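Local coordinates for protein glycosyl transferase family 8 (PDB 5GVV) that transfers galactose from UDP-galactose to the terminal glucose of an already glycosylated serine-rich repeat adhesin, probably with the help of manganese, at residues Gln160-Leu165 and Ser179-Leu184; Asp95-Asp100 and Ile148-Trp153. All coordinates share one frame; numbering follows the deposited sequence.

Contact 1 of 2, residues Gln160-Leu165 and Ser179-Leu184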
loop_
_atom_site.group_PDB
_atom_site.type_symbol
_atom_site.label_atom_id
_atom_site.label_comp_id
_atom_site.label_asym_id
_atom_site.label_seq_id
_atom_site.Cartn_x
_atom_site.Cartn_y
_atom_site.Cartn_z
ATOM N N GLN A 160 25.151 1.138 20.365
ATOM C CA GLN A 160 26.311 1.947 20.023
ATOM C C GLN A 160 27.409 1.091 19.393
ATOM O O GLN A 160 28.118 1.534 18.482
ATOM C CB GLN A 160 26.845 2.678 21.254
ATOM C CG GLN A 160 27.628 3.934 20.904
ATOM C CD GLN A 160 26.855 4.852 19.971
ATOM O OE1 GLN A 160 25.721 5.235 20.256
ATOM N NE2 GLN A 160 27.465 5.204 18.844
ATOM N N LYS A 161 27.532 -0.142 19.871
ATOM C CA LYS A 161 28.552 -1.059 19.376
ATOM C C LYS A 161 28.316 -1.462 17.923
ATOM O O LYS A 161 29.263 -1.574 17.143
ATOM C CB LYS A 161 28.626 -2.290 20.277
ATOM C CG LYS A 161 29.235 -1.980 21.632
ATOM C CD LYS A 161 29.013 -3.106 22.611
ATOM C CE LYS A 161 29.954 -2.970 23.794
ATOM N NZ LYS A 161 30.593 -4.274 24.103
ATOM N N LEU A 162 27.051 -1.662 17.562
ATOM C CA LEU A 162 26.684 -2.000 16.190
ATOM C C LEU A 162 26.935 -0.819 15.252
ATOM O O LEU A 162 27.495 -0.985 14.165
ATOM C CB LEU A 162 25.219 -2.440 16.117
ATOM C CG LEU A 162 24.870 -3.825 16.668
ATOM C CD1 LEU A 162 23.378 -3.960 16.960
ATOM C CD2 LEU A 162 25.318 -4.908 15.697
ATOM N N ILE A 163 26.514 0.370 15.683
ATOM C CA ILE A 163 26.703 1.599 14.912
ATOM C C ILE A 163 28.184 1.855 14.657
ATOM O O ILE A 163 28.601 2.034 13.509
ATOM C CB ILE A 163 26.103 2.829 15.631
ATOM C CG1 ILE A 163 24.575 2.763 15.635
ATOM C CG2 ILE A 163 26.559 4.120 14.961
ATOM C CD1 ILE A 163 23.914 3.842 16.479
ATOM N N ASP A 164 28.964 1.873 15.736
ATOM C CA ASP A 164 30.408 2.065 15.651
ATOM C C ASP A 164 31.072 1.031 14.739
ATOM O O ASP A 164 31.911 1.379 13.903
ATOM C CB ASP A 164 31.034 2.020 17.050
ATOM C CG ASP A 164 30.616 3.198 17.915
ATOM O OD1 ASP A 164 30.148 4.215 17.356
ATOM O OD2 ASP A 164 30.763 3.109 19.156
ATOM N N LEU A 165 30.696 -0.238 14.894
ATOM C CA LEU A 165 31.267 -1.284 14.050
ATOM C C LEU A 165 30.776 -1.182 12.612
ATOM O O LEU A 165 31.531 -1.458 11.689
ATOM C CB LEU A 165 31.013 -2.688 14.610
ATOM C CG LEU A 165 31.566 -3.816 13.721
ATOM C CD1 LEU A 165 33.061 -3.653 13.475
ATOM C CD2 LEU A 165 31.268 -5.197 14.288
ATOM N N SER A 179 25.812 -8.898 8.341
ATOM C CA SER A 179 27.248 -9.134 8.493
ATOM C C SER A 179 27.778 -8.507 9.780
ATOM O O SER A 179 28.657 -9.066 10.440
ATOM C CB SER A 179 28.019 -8.575 7.293
ATOM O OG SER A 179 27.783 -9.328 6.119
ATOM N N ILE A 180 27.239 -7.342 10.130
ATOM C CA ILE A 180 27.642 -6.640 11.344
ATOM C C ILE A 180 27.204 -7.405 12.592
ATOM O O ILE A 180 27.975 -7.559 13.544
ATOM C CB ILE A 180 27.049 -5.215 11.396
ATOM C CG1 ILE A 180 27.477 -4.399 10.170
ATOM C CG2 ILE A 180 27.452 -4.517 12.684
ATOM C CD1 ILE A 180 28.980 -4.356 9.948
ATOM N N LEU A 181 25.958 -7.875 12.583
ATOM C CA LEU A 181 25.400 -8.621 13.710
ATOM C C LEU A 181 26.164 -9.922 13.984
ATOM O O LEU A 181 26.409 -10.280 15.139
ATOM C CB LEU A 181 23.917 -8.918 13.464
ATOM C CG LEU A 181 22.953 -7.750 13.661
ATOM C CD1 LEU A 181 21.666 -7.972 12.890
ATOM C CD2 LEU A 181 22.655 -7.561 15.133
ATOM N N ASN A 182 26.538 -10.627 12.923
ATOM C CA ASN A 182 27.311 -11.853 13.069
ATOM C C ASN A 182 28.738 -11.577 13.536
ATOM O O ASN A 182 29.306 -12.335 14.329
ATOM C CB ASN A 182 27.320 -12.628 11.754
ATOM C CG ASN A 182 26.076 -13.463 11.571
ATOM O OD1 ASN A 182 26.036 -14.625 11.969
ATOM N ND2 ASN A 182 25.044 -12.870 10.983
HETATM N N MSE A 183 29.316 -10.508 13.035
HETATM C CA MSE A 183 30.673 -10.172 13.426
HETATM C C MSE A 183 30.735 -9.711 14.857
HETATM O O MSE A 183 31.809 -9.768 15.407
HETATM C CB MSE A 183 31.239 -9.166 12.453
HETATM C CG MSE A 183 32.221 -8.165 13.018
HETATM SE SE MSE A 183 33.066 -7.210 11.594
HETATM C CE MSE A 183 31.974 -7.774 10.076
ATOM N N LEU A 184 29.656 -9.225 15.446
ATOM C CA LEU A 184 29.649 -8.759 16.829
ATOM C C LEU A 184 29.299 -9.862 17.828
ATOM O O LEU A 184 29.788 -9.858 18.961
ATOM C CB LEU A 184 28.671 -7.590 16.991
ATOM C CG LEU A 184 28.627 -6.916 18.366
ATOM C CD1 LEU A 184 29.907 -6.134 18.639
ATOM C CD2 LEU A 184 27.411 -6.017 18.508
#

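Contact 2 of 2, residues Asp95-Asp100 and Ile148-Trp153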
loop_
_atom_site.group_PDB
_atom_site.type_symbol
_atom_site.label_atom_id
_atom_site.label_comp_id
_atom_site.label_asym_id
_atom_site.label_seq_id
_atom_site.Cartn_x
_atom_site.Cartn_y
_atom_site.Cartn_z
ATOM N N ASP A 95 16.270 0.973 22.648
ATOM C CA ASP A 95 15.949 2.359 22.968
ATOM C C ASP A 95 14.438 2.583 23.079
ATOM O O ASP A 95 13.994 3.622 23.577
ATOM C CB ASP A 95 16.554 3.311 21.928
ATOM C CG ASP A 95 18.067 3.401 22.025
ATOM O OD1 ASP A 95 18.597 3.300 23.152
ATOM O OD2 ASP A 95 18.728 3.575 20.977
ATOM N N PHE A 96 13.653 1.605 22.624
ATOM C CA PHE A 96 12.197 1.723 22.635
ATOM C C PHE A 96 11.496 0.639 23.448
ATOM O O PHE A 96 10.513 0.912 24.140
ATOM C CB PHE A 96 11.647 1.690 21.205
ATOM C CG PHE A 96 12.087 2.848 20.353
ATOM C CD1 PHE A 96 13.166 2.712 19.486
ATOM C CD2 PHE A 96 11.423 4.069 20.414
ATOM C CE1 PHE A 96 13.577 3.772 18.694
ATOM C CE2 PHE A 96 11.827 5.133 19.621
ATOM C CZ PHE A 96 12.908 4.983 18.761
ATOM N N VAL A 97 11.986 -0.594 23.345
ATOM C CA VAL A 97 11.324 -1.740 23.967
ATOM C C VAL A 97 11.618 -1.816 25.465
ATOM O O VAL A 97 12.775 -1.738 25.877
ATOM C CB VAL A 97 11.742 -3.058 23.280
ATOM C CG1 VAL A 97 10.965 -4.233 23.852
ATOM C CG2 VAL A 97 11.513 -2.954 21.773
ATOM N N THR A 98 10.572 -1.974 26.274
ATOM C CA THR A 98 10.713 -1.964 27.732
ATOM C C THR A 98 10.767 -3.377 28.299
ATOM O O THR A 98 11.130 -3.576 29.461
ATOM C CB THR A 98 9.549 -1.207 28.406
ATOM O OG1 THR A 98 8.320 -1.912 28.185
ATOM C CG2 THR A 98 9.426 0.194 27.836
ATOM N N GLU A 99 10.408 -4.359 27.477
ATOM C CA GLU A 99 10.424 -5.750 27.918
ATOM C C GLU A 99 11.839 -6.325 27.894
ATOM O O GLU A 99 12.683 -5.894 27.102
ATOM C CB GLU A 99 9.479 -6.606 27.069
ATOM C CG GLU A 99 7.991 -6.349 27.322
ATOM C CD GLU A 99 7.483 -5.057 26.703
ATOM O OE1 GLU A 99 8.176 -4.476 25.841
ATOM O OE2 GLU A 99 6.376 -4.621 27.080
ATOM N N ASP A 100 12.102 -7.290 28.769
ATOM C CA ASP A 100 13.430 -7.890 28.842
ATOM C C ASP A 100 13.697 -8.809 27.644
ATOM O O ASP A 100 14.851 -9.022 27.257
ATOM C CB ASP A 100 13.616 -8.638 30.166
ATOM C CG ASP A 100 13.492 -7.726 31.379
ATOM O OD1 ASP A 100 13.769 -6.510 31.254
ATOM O OD2 ASP A 100 13.114 -8.230 32.461
ATOM N N ILE A 148 15.369 -11.669 20.983
ATOM C CA ILE A 148 16.380 -10.773 21.534
ATOM C C ILE A 148 16.337 -10.644 23.061
ATOM O O ILE A 148 15.276 -10.418 23.645
ATOM C CB ILE A 148 16.259 -9.376 20.889
ATOM C CG1 ILE A 148 16.635 -9.450 19.406
ATOM C CG2 ILE A 148 17.130 -8.358 21.610
ATOM C CD1 ILE A 148 16.315 -8.194 18.608
ATOM N N ASN A 149 17.497 -10.803 23.693
ATOM C CA ASN A 149 17.648 -10.520 25.115
ATOM C C ASN A 149 17.777 -9.008 25.288
ATOM O O ASN A 149 18.884 -8.483 25.398
ATOM C CB ASN A 149 18.891 -11.236 25.653
ATOM C CG ASN A 149 19.003 -11.183 27.169
ATOM O OD1 ASN A 149 18.465 -10.287 27.823
ATOM N ND2 ASN A 149 19.719 -12.148 27.735
ATOM N N ASN A 150 16.642 -8.313 25.301
ATOM C CA ASN A 150 16.628 -6.850 25.305
ATOM C C ASN A 150 17.341 -6.206 26.500
ATOM O O ASN A 150 17.956 -5.144 26.369
ATOM C CB ASN A 150 15.194 -6.330 25.211
ATOM C CG ASN A 150 15.134 -4.876 24.782
ATOM O OD1 ASN A 150 15.946 -4.432 23.974
ATOM N ND2 ASN A 150 14.185 -4.125 25.330
ATOM N N LYS A 151 17.255 -6.843 27.662
ATOM C CA LYS A 151 17.907 -6.321 28.859
ATOM C C LYS A 151 19.423 -6.276 28.668
ATOM O O LYS A 151 20.067 -5.261 28.953
ATOM C CB LYS A 151 17.545 -7.175 30.074
ATOM C CG LYS A 151 18.064 -6.628 31.402
ATOM C CD LYS A 151 17.854 -7.635 32.530
ATOM C CE LYS A 151 19.021 -7.623 33.515
ATOM N NZ LYS A 151 18.952 -8.745 34.501
ATOM N N LYS A 152 19.976 -7.379 28.171
ATOM C CA LYS A 152 21.407 -7.483 27.899
ATOM C C LYS A 152 21.869 -6.473 26.848
ATOM O O LYS A 152 22.943 -5.880 26.976
ATOM C CB LYS A 152 21.755 -8.898 27.434
ATOM C CG LYS A 152 21.931 -9.917 28.549
ATOM C CD LYS A 152 23.402 -10.251 28.749
ATOM C CE LYS A 152 24.095 -10.506 27.418
ATOM N NZ LYS A 152 25.537 -10.863 27.577
ATOM N N TRP A 153 21.056 -6.299 25.808
ATOM C CA TRP A 153 21.312 -5.306 24.767
ATOM C C TRP A 153 21.388 -3.895 25.349
ATOM O O TRP A 153 22.126 -3.042 24.845
ATOM C CB TRP A 153 20.219 -5.368 23.696
ATOM C CG TRP A 153 20.359 -6.523 22.745
ATOM C CD1 TRP A 153 20.572 -7.833 23.068
ATOM C CD2 TRP A 153 20.273 -6.473 21.316
ATOM N NE1 TRP A 153 20.636 -8.597 21.924
ATOM C CE2 TRP A 153 20.454 -7.784 20.835
ATOM C CE3 TRP A 153 20.066 -5.444 20.392
ATOM C CZ2 TRP A 153 20.429 -8.093 19.474
ATOM C CZ3 TRP A 153 20.046 -5.753 19.042
ATOM C CH2 TRP A 153 20.226 -7.064 18.597
HETATM O O HOH W 1 16.250 -11.439 28.430
#

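Contact 1 of 2, residues Gln160-Leu165 and Ser179-Leu184
The carbonyl oxygen of Leu162 takes a hydrogen bond from the hydroxyl of Thr166, one turn further along the same helix, and Ile180 of the facing helix sets its CG2 methyl 3.8 Å from Leu162 O. The rest of the contact is mainly apolar side-chain packing. The CG of Leu162, anti to its carbonyl carbon (chi1 -74°), comes 3.8 Å from Leu184 CD2. The CD2 methyl of Leu162 touches three partners: Ile180 CG2 at 3.7 Å, Leu184 CD2 at the same separation, and Leu181 CD2 slightly beyond. The Leu162 and Leu184 side chains cross at about a right angle, whereas Leu162 meets Ile180 and Leu181 obliquely. One turn on, Leu165 CD2 presses to 3.4 Å from CG of Met183, a selenomethionine, tighter than ordinary van der Waals contact; SE lies 4.0 Å from Leu165 CD1. Tyr91, from a loop, packs on both Leu162 and Ile180. The segment axes approach to 10.0 Å with their directions 115° apart. The side chain of Leu181 lies about 10 Å from the bound UDP. Two successive helices of the GT-A fold, 158-167 and 176-185, are thus packed at a steep angle through aliphatic side chains.

Contact 2 of 2, residues Asp95-Asp100 and Ile148-Trp153
Chi1 of Asn150 (-162°) sets its CG anti to the backbone N, and the amide is turned with ND2, not OD1, toward the carbonyl oxygens of Val97 and Glu99. The bond from Asn150 ND2 to Glu99 O, 2.9 Å long, is the sound one: the acceptor lies in the amide plane, and the donor sits nearly in line with the carbonyl. At 2.8 Å, ND2 to Val97 O is no longer, but it is bent to 127° at the hydrogen and therefore weak. Val97 also touches the amide, its CB 3.4 Å from Asn150 ND2. Beyond Glu99, the backbone carbonyl oxygen Asp100 O accepts from Lys151 N at 3.3 Å. A water donates to Asp100 O and, weakly, to Asn149 OD1. Asn149, the helix N-cap, uses the same OD1 to accept from Lys152 N at 3.3 Å, a capping bond. Glu99 OE1 hydrogen-bonds to the Tyr37 hydroxyl, and OE2 makes a salt bridge with Lys35. Asn150, a buried residue, thus has its amide N-H groups engaged by two loop carbonyls, one bond sound and one weak, and Asp100 O serves an N-H in the first helical turn, consistent with a favourable interaction with the helix dipole.

How the contacts relate
Both contacts belong to the glycosyltransferase family 8 region, with centres about 17 Å apart, and each combines buried with exposed residues. Contact 2 lies nearer the centre of the chain, fastening the loop before strand 101-105 to the end of strand 145-149 and the start of helix 150-155 through main-chain carbonyls, an amide and a water. Contact 1 sits further out and joins two helices by apolar packing. Helix 150-155 is followed by helix 158-167, so the polar junction is followed in the chain by the greasy one. They also meet in space: Leu181 CD2 of contact 1 packs 4.3 Å from Trp153 CH2 in the segment Ile148-Trp153.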